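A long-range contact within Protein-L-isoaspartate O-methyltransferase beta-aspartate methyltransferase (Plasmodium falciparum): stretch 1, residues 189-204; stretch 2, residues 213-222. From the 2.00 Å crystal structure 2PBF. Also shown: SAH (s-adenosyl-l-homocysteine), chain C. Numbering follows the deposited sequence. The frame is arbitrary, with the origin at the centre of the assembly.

Stretch 1, residues 189-204: LIIPIEEDYTQVLYEI
Stretch 2 (213-222) KDRLFDVCFV

A beta strand can carry an irregularity and still remain paired with its neighbour; this methyltransferase offers a worked example. Stretch 1 is a hairpin, strands 189-195 and 198-204 joined by a type II' turn from Glu 195 to Thr 198. The strand that runs through Lys 213 to Asp 218 is antiparallel to the second hairpin strand; their axes make 146° between N-to-C directions.

Lys 213 faces Ile 204 (CA-CA 4.7 Å), and its aliphatic part lies against that side chain in an apolar contact, CG 3.7 Å from Ile 204 CG1. Asp 214 pairs with Glu 203: Glu 203 N donates to Asp 214 O at 2.9 Å, and Asp 214 N returns a weak bond to Glu 203 O at 3.0 Å. Arg 215 (chi1 t, chi2 t) lies opposite Tyr 202, CA-CA 4.9 Å, its CA over one face of the tyrosine ring (chi1 -88°). Arg 215 NE forms a salt bridge with Glu 195 OE1 at 3.2 Å, a weak hydrogen bond, while Tyr 202 OH donates to Glu 195 OE2 at 2.5 Å.

At Leu 216 the backbone leaves regular beta geometry (phi/psi -90/-80). Leu 216 N still reaches Leu 201 O, and Phe 217 O accepts from Leu 201 N, both at 2.9 Å. Leu 216 (m, t) brings CD1 to 4.0 Å from Leu 201 CD2 (t, p).

Asp 218 (m) lies opposite Val 200, CA-CA 4.5 Å; its OD1 accepts from Thr 198 OG1 (p) at 2.9 Å. Val 219 N donates to Gln 199 O at 2.8 Å. Val 219 and Leu 201 pack as apolar side chains on one sheet face, CG1 to CB 3.8 Å, while Val 200 and Asp 218 point to the other.

Beyond Cys 220, the Gln 199 amide (chi1 m, chi2 t) imitates a backbone partner: OE1 accepts from Phe 221 N at 2.8 Å and NE2 donates to Phe 221 O at 3.2 Å. Pro 192 CG covers one face of the Phe 221 ring (chi1 -81°, chi2 -102°), 3.5 Å from CD2.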

# COMPACT_ATOMS: atom_id res chain seq x y z
N LEU A 189 6.25 8.80 -3.21
CA LEU A 189 6.30 7.41 -3.68
C LEU A 189 7.24 6.68 -2.74
O LEU A 189 8.37 7.12 -2.52
CB LEU A 189 6.90 7.34 -5.09
CG LEU A 189 6.71 6.29 -6.21
CD1 LEU A 189 7.80 6.58 -7.29
CD2 LEU A 189 6.75 4.82 -5.82
N ILE A 190 6.74 5.60 -2.17
CA ILE A 190 7.49 4.70 -1.28
C ILE A 190 7.70 3.39 -2.03
O ILE A 190 6.75 2.74 -2.44
CB ILE A 190 6.69 4.44 0.03
CG1 ILE A 190 6.60 5.70 0.88
CG2 ILE A 190 7.24 3.22 0.83
CD1 ILE A 190 7.93 6.22 1.38
N ILE A 191 8.95 3.00 -2.21
CA ILE A 191 9.24 1.85 -3.04
C ILE A 191 10.56 1.18 -2.66
O ILE A 191 11.55 1.87 -2.45
CB ILE A 191 9.24 2.25 -4.57
CG1 ILE A 191 9.65 1.08 -5.45
CG2 ILE A 191 10.11 3.52 -4.81
CD1 ILE A 191 9.45 1.34 -6.95
N PRO A 192 10.57 -0.16 -2.56
CA PRO A 192 11.88 -0.82 -2.41
C PRO A 192 12.58 -0.97 -3.77
O PRO A 192 11.95 -1.40 -4.72
CB PRO A 192 11.53 -2.20 -1.83
CG PRO A 192 10.00 -2.12 -1.51
CD PRO A 192 9.48 -1.15 -2.53
N ILE A 193 13.85 -0.60 -3.84
CA ILE A 193 14.65 -0.80 -5.07
C ILE A 193 15.91 -1.64 -4.74
O ILE A 193 16.63 -1.32 -3.79
CB ILE A 193 14.98 0.54 -5.78
CG1 ILE A 193 13.68 1.30 -6.13
CG2 ILE A 193 15.85 0.32 -7.06
CD1 ILE A 193 13.81 2.79 -6.23
N GLU A 194 16.13 -2.72 -5.49
CA GLU A 194 17.38 -3.50 -5.38
C GLU A 194 18.59 -2.60 -5.66
O GLU A 194 18.80 -2.10 -6.77
CB GLU A 194 17.46 -4.64 -6.38
CG GLU A 194 16.32 -5.63 -6.47
CD GLU A 194 16.51 -6.61 -7.65
OE1 GLU A 194 17.59 -6.57 -8.31
OE2 GLU A 194 15.60 -7.42 -7.92
N GLU A 195 19.38 -2.40 -4.62
CA GLU A 195 20.58 -1.61 -4.75
C GLU A 195 21.73 -2.49 -4.28
O GLU A 195 21.90 -2.72 -3.07
CB GLU A 195 20.45 -0.40 -3.85
CG GLU A 195 21.57 0.58 -3.97
CD GLU A 195 21.18 1.88 -3.35
OE1 GLU A 195 21.74 2.21 -2.28
OE2 GLU A 195 20.28 2.53 -3.93
N ASP A 196 22.48 -2.99 -5.27
CA ASP A 196 23.57 -3.97 -5.09
C ASP A 196 23.07 -5.22 -4.36
O ASP A 196 22.38 -6.05 -4.97
CB ASP A 196 24.81 -3.34 -4.45
N TYR A 197 23.36 -5.33 -3.06
CA TYR A 197 23.09 -6.56 -2.30
C TYR A 197 22.00 -6.41 -1.26
O TYR A 197 21.87 -7.26 -0.38
CB TYR A 197 24.37 -7.08 -1.60
CG TYR A 197 25.37 -7.53 -2.60
CD1 TYR A 197 25.26 -8.79 -3.21
CD2 TYR A 197 26.39 -6.67 -3.00
CE1 TYR A 197 26.17 -9.17 -4.16
CE2 TYR A 197 27.29 -7.04 -3.95
CZ TYR A 197 27.18 -8.27 -4.52
OH TYR A 197 28.11 -8.59 -5.46
N THR A 198 21.24 -5.33 -1.35
CA THR A 198 20.08 -5.15 -0.51
C THR A 198 18.87 -4.68 -1.32
O THR A 198 18.99 -4.36 -2.51
CB THR A 198 20.36 -4.22 0.70
OG1 THR A 198 20.51 -2.87 0.25
CG2 THR A 198 21.62 -4.64 1.43
N GLN A 199 17.68 -4.75 -0.70
CA GLN A 199 16.54 -3.98 -1.18
C GLN A 199 16.47 -2.75 -0.29
O GLN A 199 16.53 -2.87 0.93
CB GLN A 199 15.25 -4.79 -1.13
CG GLN A 199 15.27 -6.02 -2.04
CD GLN A 199 14.18 -7.03 -1.73
OE1 GLN A 199 13.65 -7.09 -0.63
NE2 GLN A 199 13.85 -7.85 -2.73
N VAL A 200 16.41 -1.58 -0.91
CA VAL A 200 16.43 -0.31 -0.20
C VAL A 200 15.12 0.44 -0.37
O VAL A 200 14.71 0.77 -1.48
CB VAL A 200 17.62 0.62 -0.66
CG1 VAL A 200 17.68 1.87 0.22
CG2 VAL A 200 18.96 -0.11 -0.58
N LEU A 201 14.47 0.72 0.75
CA LEU A 201 13.24 1.48 0.73
C LEU A 201 13.52 2.95 0.47
O LEU A 201 14.22 3.58 1.25
CB LEU A 201 12.44 1.31 2.04
CG LEU A 201 10.97 1.76 1.99
CD1 LEU A 201 10.10 0.74 1.27
CD2 LEU A 201 10.50 1.97 3.41
N TYR A 202 12.94 3.46 -0.62
CA TYR A 202 13.11 4.83 -1.08
C TYR A 202 11.84 5.65 -0.92
O TYR A 202 10.74 5.18 -1.19
CB TYR A 202 13.52 4.86 -2.56
CG TYR A 202 15.01 4.79 -2.78
CD1 TYR A 202 15.67 3.57 -2.83
CD2 TYR A 202 15.76 5.96 -2.89
CE1 TYR A 202 17.03 3.51 -3.01
CE2 TYR A 202 17.12 5.93 -3.07
CZ TYR A 202 17.77 4.70 -3.13
OH TYR A 202 19.13 4.69 -3.31
N GLU A 203 12.01 6.88 -0.48
CA GLU A 203 10.94 7.87 -0.57
C GLU A 203 11.26 8.90 -1.67
O GLU A 203 12.21 9.69 -1.56
CB GLU A 203 10.72 8.55 0.78
CG GLU A 203 9.64 9.61 0.75
CD GLU A 203 9.46 10.24 2.10
OE1 GLU A 203 9.07 9.51 3.05
OE2 GLU A 203 9.71 11.46 2.21
N ILE A 204 10.46 8.87 -2.72
CA ILE A 204 10.63 9.75 -3.84
C ILE A 204 9.54 10.83 -3.85
O ILE A 204 8.35 10.52 -3.69
CB ILE A 204 10.67 8.93 -5.13
CG1 ILE A 204 11.82 7.91 -5.03
CG2 ILE A 204 10.83 9.85 -6.32
CD1 ILE A 204 11.63 6.66 -5.80
N LYS A 213 15.20 11.94 -4.52
CA LYS A 213 15.27 10.54 -4.10
C LYS A 213 15.87 10.46 -2.70
O LYS A 213 16.93 11.05 -2.43
CB LYS A 213 16.09 9.75 -5.10
CG LYS A 213 15.43 8.50 -5.61
CD LYS A 213 16.31 7.78 -6.62
CE LYS A 213 16.15 8.33 -8.04
NZ LYS A 213 16.78 7.41 -9.05
N ASP A 214 15.20 9.74 -1.81
CA ASP A 214 15.56 9.71 -0.40
C ASP A 214 15.72 8.27 0.06
O ASP A 214 14.74 7.52 0.19
CB ASP A 214 14.49 10.43 0.42
CG ASP A 214 14.92 10.75 1.83
OD1 ASP A 214 15.99 10.28 2.29
OD2 ASP A 214 14.15 11.48 2.49
N ARG A 215 16.97 7.88 0.30
CA ARG A 215 17.35 6.52 0.63
C ARG A 215 17.04 6.28 2.10
O ARG A 215 17.64 6.91 2.97
CB ARG A 215 18.86 6.33 0.34
CG ARG A 215 19.27 4.88 0.02
CD ARG A 215 20.80 4.58 0.05
NE ARG A 215 21.01 3.25 0.64
CZ ARG A 215 21.12 3.03 1.95
NH1 ARG A 215 21.11 4.04 2.82
NH2 ARG A 215 21.26 1.79 2.42
N LEU A 216 16.09 5.40 2.40
CA LEU A 216 15.63 5.25 3.79
C LEU A 216 16.43 4.21 4.55
O LEU A 216 17.32 4.56 5.31
CB LEU A 216 14.11 4.98 3.87
CG LEU A 216 13.19 6.14 3.44
CD1 LEU A 216 11.73 5.78 3.65
CD2 LEU A 216 13.53 7.48 4.14
N PHE A 217 16.12 2.94 4.35
CA PHE A 217 16.90 1.85 4.93
C PHE A 217 16.63 0.54 4.20
O PHE A 217 15.74 0.46 3.35
CB PHE A 217 16.59 1.71 6.42
CG PHE A 217 15.14 1.78 6.73
CD1 PHE A 217 14.28 0.74 6.37
CD2 PHE A 217 14.61 2.90 7.37
CE1 PHE A 217 12.95 0.81 6.65
CE2 PHE A 217 13.26 2.97 7.65
CZ PHE A 217 12.43 1.93 7.28
N ASP A 218 17.41 -0.49 4.54
CA ASP A 218 17.30 -1.79 3.94
C ASP A 218 16.03 -2.50 4.38
O ASP A 218 15.62 -2.39 5.54
CB ASP A 218 18.54 -2.63 4.24
CG ASP A 218 19.82 -1.96 3.76
OD1 ASP A 218 19.79 -1.40 2.64
OD2 ASP A 218 20.83 -1.98 4.51
N VAL A 219 15.41 -3.22 3.45
CA VAL A 219 14.14 -3.89 3.68
C VAL A 219 14.12 -5.25 3.00
O VAL A 219 15.03 -5.57 2.24
CB VAL A 219 12.92 -3.03 3.19
CG1 VAL A 219 12.62 -1.89 4.14
CG2 VAL A 219 13.10 -2.52 1.76
N CYS A 220 13.10 -6.04 3.29
CA CYS A 220 12.88 -7.33 2.65
C CYS A 220 11.43 -7.41 2.12
O CYS A 220 10.46 -7.46 2.89
CB CYS A 220 13.17 -8.47 3.64
SG CYS A 220 14.90 -8.47 4.23
N PHE A 221 11.30 -7.38 0.79
CA PHE A 221 10.01 -7.44 0.12
C PHE A 221 10.02 -8.52 -0.94
O PHE A 221 11.07 -8.86 -1.45
CB PHE A 221 9.72 -6.11 -0.56
CG PHE A 221 9.18 -5.05 0.35
CD1 PHE A 221 7.81 -4.74 0.35
CD2 PHE A 221 10.03 -4.32 1.17
CE1 PHE A 221 7.30 -3.76 1.17
CE2 PHE A 221 9.54 -3.33 2.00
CZ PHE A 221 8.18 -3.03 2.00
N VAL A 222 8.84 -9.04 -1.26
CA VAL A 222 8.69 -9.88 -2.44
C VAL A 222 9.06 -9.01 -3.67
O VAL A 222 9.00 -7.78 -3.61
CB VAL A 222 7.25 -10.53 -2.57
CG1 VAL A 222 6.57 -10.73 -1.20
CG2 VAL A 222 6.34 -9.71 -3.47
N SAH C . 0.72 -4.68 0.35
CA SAH C . 0.64 -6.15 0.17
CB SAH C . 1.98 -6.68 -0.27
CG SAH C . 1.79 -8.05 -0.90
SD SAH C . 3.34 -8.74 -1.47
C SAH C . 0.15 -6.89 1.42
O SAH C . 0.62 -6.59 2.51
OXT SAH C . -0.73 -7.79 1.34
C5' SAH C . 3.47 -7.77 -2.99
C4' SAH C . 2.38 -8.00 -4.03
O4' SAH C . 2.83 -7.42 -5.23
C3' SAH C . 2.04 -9.44 -4.37
O3' SAH C . 0.66 -9.67 -4.10
C2' SAH C . 2.37 -9.58 -5.85
O2' SAH C . 1.46 -10.42 -6.53
C1' SAH C . 2.27 -8.14 -6.31
N9 SAH C . 3.07 -7.80 -7.51
C8 SAH C . 4.31 -8.26 -7.82
N7 SAH C . 4.71 -7.66 -8.97
C5 SAH C . 3.73 -6.84 -9.41
C6 SAH C . 3.61 -6.03 -10.54
N6 SAH C . 4.57 -5.93 -11.46
N1 SAH C . 2.48 -5.27 -10.71
C2 SAH C . 1.46 -5.35 -9.78
N3 SAH C . 1.60 -6.17 -8.69
C4 SAH C . 2.71 -6.91 -8.50